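Long-range contacts in beta-glucosidase (Chaetomella raphigera, PDB 6JXG), which probably hydrolyses terminal, non-reducing beta-D-glucosyl residues with release of beta-D-glucose: residues 608-613 / 669-674; 634-639 / 649-654. One frame throughout, in Å; residues are numbered along the deposited sequence.

Contact 1. Residues 608-613 / 669-674; sequences GLYDIV and NLRRKD
Arg672 contributes more buried surface than any other residue here, reaching from strand 663-671 over the turn before strand 612-622. The pair lies at the end of the three-stranded antiparallel sheet of the fibronectin type III-like domain, against helix 184-191. Arg672 CG stands anti to the backbone N (chi1 176°), and a nearly eclipsed bend about CG-CD (chi3 10°) curls the guanidinium back toward Gly608. Two nitrogens grip one carbonyl side-on: Arg672 NE lies 3.0 Å from Gly608 O and above the carbonyl plane, while Arg672 NH2, in that plane and on a lone pair, is 3.2 Å from that oxygen. Asp611 N closes the turn on the same oxygen, so three N-H groups hold it. Arg672 NH2 also makes a salt bridge, 2.7 Å to Asp611 OD2; the carboxylate is turned almost perpendicular to the guanidinium but puts this oxygen in the guanidinium plane. Val613 CG1 lies over one face, 3.7 Å from Arg672 NH1.

The backbones meet at the non-hydrogen-bonded antiparallel pair Ile612 and Arg671. Val613 N donates to Leu670 O and Arg672 N to Asp611 O, both nearly along the C=O axis, and Lys673 N reaches Leu609 O at 2.8 Å.

Arg671 bends at chi3 so that NE meets Asp674 OD2 almost straight (2.9 Å, 173°), with NH2 on the syn lone pair of Asp674 OD1. Arg671 NH1 is left at the edge of the Tyr610 ring, 4.1 Å from Tyr610 CD1, and also pairs with Asp188. Lys673 runs extended past Tyr610, whose hydroxyl bonds to Gly604 O, and its ammonium makes a cation-pi contact with Trp184.

Asp674 and Asp188 beside Arg671, and Asp611 beside Arg672, probably offset much of the positive charge gathered here, and in-plane partners are likely to fix the Arg672 guanidinium.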
ATOM      1  N   GLY A 608      -4.793  26.192  -0.132  1.00 22.68           N
ATOM      2  CA  GLY A 608      -3.592  26.586  -0.860  1.00 21.27           C
ATOM      3  C   GLY A 608      -2.478  25.540  -0.839  1.00 19.09           C
ATOM      4  O   GLY A 608      -1.590  25.582  -1.671  1.00 18.74           O
ATOM      5  N   LEU A 609      -2.465  24.659   0.152  1.00 17.07           N
ATOM      6  CA  LEU A 609      -1.507  23.564   0.163  1.00 16.48           C
ATOM      7  C   LEU A 609      -1.416  22.737  -1.101  1.00 16.08           C
ATOM      8  O   LEU A 609      -0.301  22.225  -1.466  1.00 17.48           O
ATOM      9  CB  LEU A 609      -1.705  22.691   1.388  1.00 18.72           C
ATOM     10  CG  LEU A 609      -1.373  23.280   2.756  1.00 20.99           C
ATOM     11  CD1 LEU A 609      -1.495  22.192   3.805  1.00 22.09           C
ATOM     12  CD2 LEU A 609      -0.008  23.927   2.836  1.00 23.02           C
ATOM     13  N   TYR A 610      -2.544  22.558  -1.780  1.00 16.44           N
ATOM     14  CA  TYR A 610      -2.640  21.720  -2.913  1.00 17.15           C
ATOM     15  C   TYR A 610      -2.638  22.509  -4.218  1.00 17.21           C
ATOM     16  O   TYR A 610      -2.725  21.910  -5.248  1.00 18.80           O
ATOM     17  CB  TYR A 610      -3.906  20.801  -2.794  1.00 17.73           C
ATOM     18  CG  TYR A 610      -3.876  19.993  -1.518  1.00 16.54           C
ATOM     19  CD1 TYR A 610      -3.299  18.755  -1.489  1.00 16.70           C
ATOM     20  CD2 TYR A 610      -4.373  20.508  -0.320  1.00 15.39           C
ATOM     21  CE1 TYR A 610      -3.227  18.025  -0.316  1.00 17.31           C
ATOM     22  CE2 TYR A 610      -4.263  19.809   0.835  1.00 16.45           C
ATOM     23  CZ  TYR A 610      -3.710  18.541   0.819  1.00 16.71           C
ATOM     24  OH  TYR A 610      -3.621  17.839   1.978  1.00 18.97           O
ATOM     25  N   ASP A 611      -2.463  23.827  -4.221  1.00 17.54           N
ATOM     26  CA  ASP A 611      -2.292  24.515  -5.499  1.00 17.62           C
ATOM     27  C   ASP A 611      -0.951  24.074  -6.148  1.00 16.18           C
ATOM     28  O   ASP A 611       0.055  23.950  -5.447  1.00 14.46           O
ATOM     29  CB  ASP A 611      -2.132  26.036  -5.280  1.00 21.60           C
ATOM     30  CG  ASP A 611      -3.400  26.741  -4.727  1.00 24.03           C
ATOM     31  OD1 ASP A 611      -4.492  26.261  -4.989  1.00 25.31           O
ATOM     32  OD2 ASP A 611      -3.229  27.792  -4.067  1.00 24.86           O
ATOM     33  N   ILE A 612      -0.909  23.947  -7.472  1.00 15.21           N
ATOM     34  CA  ILE A 612       0.319  23.717  -8.174  1.00 15.82           C
ATOM     35  C   ILE A 612       1.076  25.051  -8.260  1.00 17.32           C
ATOM     36  O   ILE A 612       0.542  26.017  -8.766  1.00 19.28           O
ATOM     37  CB  ILE A 612       0.044  23.146  -9.527  1.00 17.29           C
ATOM     38  CG1 ILE A 612      -0.639  21.774  -9.391  1.00 18.88           C
ATOM     39  CG2 ILE A 612       1.338  23.063 -10.334  1.00 16.47           C
ATOM     40  CD1 ILE A 612       0.270  20.731  -8.760  1.00 19.25           C
ATOM     41  N   VAL A 613       2.253  25.136  -7.666  1.00 15.64           N
ATOM     42  CA  VAL A 613       3.029  26.392  -7.647  1.00 17.08           C
ATOM     43  C   VAL A 613       4.234  26.362  -8.571  1.00 17.05           C
ATOM     44  O   VAL A 613       4.777  27.406  -8.894  1.00 16.42           O
ATOM     45  CB  VAL A 613       3.427  26.815  -6.220  1.00 18.58           C
ATOM     46  CG1 VAL A 613       2.143  27.050  -5.393  1.00 19.52           C
ATOM     47  CG2 VAL A 613       4.266  25.777  -5.514  1.00 21.04           C
ATOM     48  N   ASN A 669       4.785  18.194 -11.498  1.00 12.00           N
ATOM     49  CA  ASN A 669       4.042  19.345 -10.942  1.00 13.61           C
ATOM     50  C   ASN A 669       4.064  19.362  -9.418  1.00 13.45           C
ATOM     51  O   ASN A 669       3.720  18.353  -8.755  1.00 13.60           O
ATOM     52  CB  ASN A 669       2.620  19.306 -11.481  1.00 14.10           C
ATOM     53  CG  ASN A 669       2.575  19.447 -12.976  1.00 16.15           C
ATOM     54  OD1 ASN A 669       3.175  20.382 -13.544  1.00 14.88           O
ATOM     55  ND2 ASN A 669       1.907  18.511 -13.641  1.00 16.65           N
ATOM     56  N   LEU A 670       4.531  20.476  -8.869  1.00 12.77           N
ATOM     57  CA  LEU A 670       4.763  20.612  -7.459  1.00 14.13           C
ATOM     58  C   LEU A 670       3.648  21.409  -6.783  1.00 15.98           C
ATOM     59  O   LEU A 670       3.272  22.531  -7.224  1.00 16.77           O
ATOM     60  CB  LEU A 670       6.109  21.295  -7.170  1.00 13.34           C
ATOM     61  CG  LEU A 670       7.322  20.505  -7.597  1.00 13.83           C
ATOM     62  CD1 LEU A 670       8.554  21.431  -7.651  1.00 15.08           C
ATOM     63  CD2 LEU A 670       7.564  19.375  -6.601  1.00 13.58           C
ATOM     64  N   ARG A 671       3.083  20.804  -5.755  1.00 14.08           N
ATOM     65  CA  ARG A 671       2.103  21.493  -4.922  1.00 14.12           C
ATOM     66  C   ARG A 671       2.842  22.394  -3.943  1.00 12.94           C
ATOM     67  O   ARG A 671       3.984  22.131  -3.589  1.00 12.82           O
ATOM     68  CB  ARG A 671       1.276  20.460  -4.136  1.00 13.69           C
ATOM     69  CG  ARG A 671       0.401  19.543  -4.984  1.00 13.02           C
ATOM     70  CD  ARG A 671      -0.103  18.386  -4.166  1.00 13.60           C
ATOM     71  NE  ARG A 671       1.019  17.570  -3.653  1.00 14.31           N
ATOM     72  CZ  ARG A 671       0.820  16.482  -2.933  1.00 16.87           C
ATOM     73  NH1 ARG A 671      -0.415  16.048  -2.673  1.00 17.41           N
ATOM     74  NH2 ARG A 671       1.847  15.850  -2.446  1.00 18.15           N
ATOM     75  N   ARG A 672       2.196  23.411  -3.434  1.00 14.13           N
ATOM     76  CA  ARG A 672       2.804  24.198  -2.392  1.00 13.81           C
ATOM     77  C   ARG A 672       3.284  23.342  -1.238  1.00 14.55           C
ATOM     78  O   ARG A 672       4.358  23.563  -0.687  1.00 13.86           O
ATOM     79  CB  ARG A 672       1.783  25.288  -1.893  1.00 15.40           C
ATOM     80  CG  ARG A 672       2.299  26.116  -0.732  1.00 16.33           C
ATOM     81  CD  ARG A 672       1.662  27.541  -0.556  1.00 21.21           C
ATOM     82  NE  ARG A 672       0.534  27.693  -1.413  1.00 28.83           N
ATOM     83  CZ  ARG A 672       0.347  28.507  -2.432  1.00 26.81           C
ATOM     84  NH1 ARG A 672       1.144  29.475  -2.794  1.00 26.82           N
ATOM     85  NH2 ARG A 672      -0.767  28.333  -3.077  1.00 33.10           N
ATOM     86  N   LYS A 673       2.468  22.346  -0.834  1.00 14.21           N
ATOM     87  CA  LYS A 673       2.822  21.428   0.251  1.00 12.99           C
ATOM     88  C   LYS A 673       4.124  20.689  -0.019  1.00 13.23           C
ATOM     89  O   LYS A 673       4.841  20.370   0.900  1.00 13.73           O
ATOM     90  CB  LYS A 673       1.692  20.399   0.484  1.00 14.05           C
ATOM     91  CG  LYS A 673       1.840  19.718   1.820  1.00 15.84           C
ATOM     92  CD  LYS A 673       0.657  18.745   2.087  1.00 16.03           C
ATOM     93  CE  LYS A 673       0.704  18.154   3.471  1.00 16.16           C
ATOM     94  NZ  LYS A 673      -0.401  17.195   3.784  1.00 15.56           N
ATOM     95  N   ASP A 674       4.405  20.419  -1.276  1.00 13.25           N
ATOM     96  CA  ASP A 674       5.589  19.641  -1.642  1.00 13.82           C
ATOM     97  C   ASP A 674       6.878  20.416  -1.355  1.00 15.09           C
ATOM     98  O   ASP A 674       7.955  19.804  -1.239  1.00 14.21           O
ATOM     99  CB  ASP A 674       5.518  19.268  -3.117  1.00 13.71           C
ATOM    100  CG  ASP A 674       4.427  18.260  -3.408  1.00 13.64           C
ATOM    101  OD1 ASP A 674       4.280  17.389  -2.522  1.00 12.92           O
ATOM    102  OD2 ASP A 674       3.721  18.366  -4.473  1.00 13.14           O
TER

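Contact 2. Residues 634-639 / 649-654; sequences LYIGLP and QLRGFD
Ile636 O is gripped by two hydrogen bonds: Gln649 N comes in at 3.0 Å from above the carbonyl plane, and a water donates from 2.7 Å. The same water accepts from Gln649 NE2, so backbone and side chain of one glutamine serve this oxygen. Leu634 O, by contrast, takes one strong, straight bond from Arg651 N (2.8 Å) and a weak one from Gly652 N: Arg651 and Gly652 both face Leu634, a classic beta bulge that shifts the register by one.

Tyr635 CG stands anti to its carbonyl carbon, which lays the ring obliquely across Leu650, and Leu650 CD1 sits over one ring face, 3.9 Å from the Tyr635 centroid, in a CH-pi contact. An alanine here would remove the ring and the hydroxyl that bonds to Gln633, and would probably loosen the packing on Leu650. On the other face of the sheet from Tyr635 and Leu650, Ile636 CD1 packs 3.9 Å from Arg651 CB, the two side chains crossing at about a right angle.

The hairpin is hemmed in: helix 131-147 touches Leu650 and Phe653, strand 692-698 pairs with the other edge of strand 628-637, and strand 663-671 packs on Leu634 and Ile636.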
ATOM      1  N   LEU A 634      12.041  12.971  -9.037  1.00 12.38           N
ATOM      2  CA  LEU A 634      12.429  14.280  -8.537  1.00 13.94           C
ATOM      3  C   LEU A 634      12.492  14.261  -7.037  1.00 13.11           C
ATOM      4  O   LEU A 634      11.475  13.960  -6.384  1.00 15.18           O
ATOM      5  CB  LEU A 634      11.357  15.309  -8.885  1.00 14.52           C
ATOM      6  CG  LEU A 634      11.598  16.808  -8.912  1.00 16.36           C
ATOM      7  CD1 LEU A 634      10.435  17.666  -8.509  1.00 16.27           C
ATOM      8  CD2 LEU A 634      12.933  17.340  -8.522  1.00 15.96           C
ATOM      9  N   TYR A 635      13.648  14.661  -6.503  1.00 12.59           N
ATOM     10  CA  TYR A 635      13.950  14.803  -5.070  1.00 11.74           C
ATOM     11  C   TYR A 635      14.302  16.299  -4.813  1.00 13.63           C
ATOM     12  O   TYR A 635      14.943  17.010  -5.664  1.00 13.00           O
ATOM     13  CB  TYR A 635      15.107  13.891  -4.627  1.00 12.25           C
ATOM     14  CG  TYR A 635      14.803  12.412  -4.789  1.00 11.94           C
ATOM     15  CD1 TYR A 635      14.281  11.673  -3.750  1.00 11.96           C
ATOM     16  CD2 TYR A 635      14.948  11.788  -6.021  1.00 12.67           C
ATOM     17  CE1 TYR A 635      13.967  10.316  -3.918  1.00 12.26           C
ATOM     18  CE2 TYR A 635      14.630  10.435  -6.193  1.00 12.59           C
ATOM     19  CZ  TYR A 635      14.094   9.722  -5.149  1.00 12.98           C
ATOM     20  OH  TYR A 635      13.776   8.391  -5.369  1.00 12.00           O
ATOM     21  N   ILE A 636      13.781  16.796  -3.709  1.00 12.88           N
ATOM     22  CA  ILE A 636      13.952  18.193  -3.330  1.00 13.74           C
ATOM     23  C   ILE A 636      14.739  18.308  -2.047  1.00 13.99           C
ATOM     24  O   ILE A 636      14.540  17.533  -1.100  1.00 13.60           O
ATOM     25  CB  ILE A 636      12.595  18.852  -3.221  1.00 15.83           C
ATOM     26  CG1 ILE A 636      12.045  18.900  -4.663  1.00 18.66           C
ATOM     27  CG2 ILE A 636      12.691  20.207  -2.543  1.00 16.90           C
ATOM     28  CD1 ILE A 636      10.863  19.764  -4.857  1.00 22.00           C
ATOM     29  N   GLY A 637      15.662  19.263  -2.018  1.00 13.46           N
ATOM     30  CA  GLY A 637      16.415  19.577  -0.811  1.00 13.81           C
ATOM     31  C   GLY A 637      15.953  20.932  -0.372  1.00 15.17           C
ATOM     32  O   GLY A 637      15.794  21.821  -1.198  1.00 15.11           O
ATOM     33  N   LEU A 638      15.624  21.087   0.899  1.00 16.50           N
ATOM     34  CA  LEU A 638      15.104  22.365   1.368  1.00 18.64           C
ATOM     35  C   LEU A 638      16.230  23.353   1.647  1.00 18.80           C
ATOM     36  O   LEU A 638      17.324  22.972   1.991  1.00 19.35           O
ATOM     37  CB  LEU A 638      14.350  22.139   2.673  1.00 20.64           C
ATOM     38  CG  LEU A 638      12.864  21.956   2.740  1.00 23.45           C
ATOM     39  CD1 LEU A 638      12.063  21.783   1.423  1.00 24.63           C
ATOM     40  CD2 LEU A 638      12.609  20.917   3.801  1.00 22.01           C
ATOM     41  N   PRO A 639      15.935  24.650   1.547  1.00 21.30           N
ATOM     42  CA  PRO A 639      16.966  25.652   1.880  1.00 20.90           C
ATOM     43  C   PRO A 639      17.421  25.627   3.352  1.00 22.38           C
ATOM     44  O   PRO A 639      16.700  25.102   4.255  1.00 19.89           O
ATOM     45  CB  PRO A 639      16.281  26.970   1.555  1.00 19.69           C
ATOM     46  CG  PRO A 639      14.868  26.715   1.663  1.00 22.12           C
ATOM     47  CD  PRO A 639      14.622  25.254   1.299  1.00 19.03           C
ATOM     48  N   GLN A 649      14.042  14.567  -0.621  1.00 14.28           N
ATOM     49  CA  GLN A 649      12.695  13.989  -0.384  1.00 13.18           C
ATOM     50  C   GLN A 649      11.988  13.892  -1.714  1.00 12.31           C
ATOM     51  O   GLN A 649      11.904  14.895  -2.453  1.00 12.22           O
ATOM     52  CB  GLN A 649      11.909  14.944   0.477  1.00 14.80           C
ATOM     53  CG  GLN A 649      12.391  14.946   1.900  1.00 16.04           C
ATOM     54  CD  GLN A 649      11.434  15.655   2.798  1.00 16.93           C
ATOM     55  OE1 GLN A 649      10.536  15.047   3.359  1.00 19.82           O
ATOM     56  NE2 GLN A 649      11.596  16.943   2.929  1.00 19.11           N
ATOM     57  N   LEU A 650      11.455  12.716  -2.027  1.00 11.66           N
ATOM     58  CA  LEU A 650      10.777  12.510  -3.271  1.00  9.91           C
ATOM     59  C   LEU A 650       9.621  13.460  -3.353  1.00  9.80           C
ATOM     60  O   LEU A 650       8.833  13.491  -2.415  1.00  9.70           O
ATOM     61  CB  LEU A 650      10.222  11.085  -3.355  1.00 10.42           C
ATOM     62  CG  LEU A 650       9.667  10.707  -4.710  1.00 10.42           C
ATOM     63  CD1 LEU A 650      10.654  10.568  -5.844  1.00 10.40           C
ATOM     64  CD2 LEU A 650       8.696   9.522  -4.678  1.00 11.01           C
ATOM     65  N   ARG A 651       9.545  14.242  -4.431  1.00 10.49           N
ATOM     66  CA  ARG A 651       8.393  15.118  -4.683  1.00 11.62           C
ATOM     67  C   ARG A 651       7.834  15.072  -6.089  1.00 11.21           C
ATOM     68  O   ARG A 651       6.969  15.915  -6.480  1.00 11.77           O
ATOM     69  CB  ARG A 651       8.719  16.577  -4.255  1.00 11.74           C
ATOM     70  CG  ARG A 651       9.055  16.762  -2.791  1.00 13.11           C
ATOM     71  CD  ARG A 651       7.894  16.461  -1.846  1.00 13.77           C
ATOM     72  NE  ARG A 651       8.052  17.026  -0.523  1.00 14.55           N
ATOM     73  CZ  ARG A 651       7.980  16.377   0.632  1.00 14.58           C
ATOM     74  NH1 ARG A 651       7.753  15.057   0.687  1.00 16.47           N
ATOM     75  NH2 ARG A 651       8.135  17.043   1.740  1.00 13.35           N
ATOM     76  N   GLY A 652       8.238  14.072  -6.855  1.00 10.87           N
ATOM     77  CA  GLY A 652       7.699  13.908  -8.207  1.00 11.02           C
ATOM     78  C   GLY A 652       8.202  12.614  -8.819  1.00 10.52           C
ATOM     79  O   GLY A 652       9.285  12.167  -8.499  1.00  9.50           O
ATOM     80  N   PHE A 653       7.394  12.020  -9.672  1.00 10.46           N
ATOM     81  CA  PHE A 653       7.845  10.907 -10.482  1.00 11.78           C
ATOM     82  C   PHE A 653       6.996  10.840 -11.696  1.00 11.21           C
ATOM     83  O   PHE A 653       5.815  11.255 -11.659  1.00 12.68           O
ATOM     84  CB  PHE A 653       7.834   9.578  -9.689  1.00 11.14           C
ATOM     85  CG  PHE A 653       6.484   9.188  -9.125  1.00 10.64           C
ATOM     86  CD1 PHE A 653       6.057   9.676  -7.906  1.00 11.05           C
ATOM     87  CD2 PHE A 653       5.653   8.318  -9.812  1.00 10.07           C
ATOM     88  CE1 PHE A 653       4.811   9.346  -7.421  1.00 11.37           C
ATOM     89  CE2 PHE A 653       4.424   7.929  -9.326  1.00 10.43           C
ATOM     90  CZ  PHE A 653       3.996   8.418  -8.085  1.00 11.45           C
ATOM     91  N   ASP A 654       7.533  10.314 -12.768  1.00 11.60           N
ATOM     92  CA  ASP A 654       6.801  10.264 -14.044  1.00 12.22           C
ATOM     93  C   ASP A 654       7.383   9.110 -14.853  1.00 13.43           C
ATOM     94  O   ASP A 654       8.577   9.034 -15.057  1.00 14.88           O
ATOM     95  CB  ASP A 654       6.956  11.625 -14.776  1.00 13.23           C
ATOM     96  CG  ASP A 654       6.048  11.758 -16.008  1.00 14.89           C
ATOM     97  OD1 ASP A 654       5.079  10.926 -16.122  1.00 12.99           O
ATOM     98  OD2 ASP A 654       6.325  12.663 -16.852  1.00 14.28           O
TER
HETATM   99  O   HOH W   1      14.087  17.818   1.548  1.00 20.15           O

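In the fold
Both contacts belong to the fibronectin type III-like domain, one in each of its two antiparallel sheets. Contact 1 ties together strands 612-622 and 663-671 of the three-stranded sheet; contact 2 ties strands 628-637 and 649-658 of the four-stranded one. Along the chain 608-613 comes first, then both halves of contact 2, then 669-674, so the hairpin lies between the partners of contact 1. Their centres lie about 13 Å apart. Leu670 CD2 packs between the sheets against Leu634 and Ile636, and Asp674 O probably accepts a hydrogen bond from Arg651 NE. Helix 131-147 touches both contacts, joining this domain to the TIM-barrel family region.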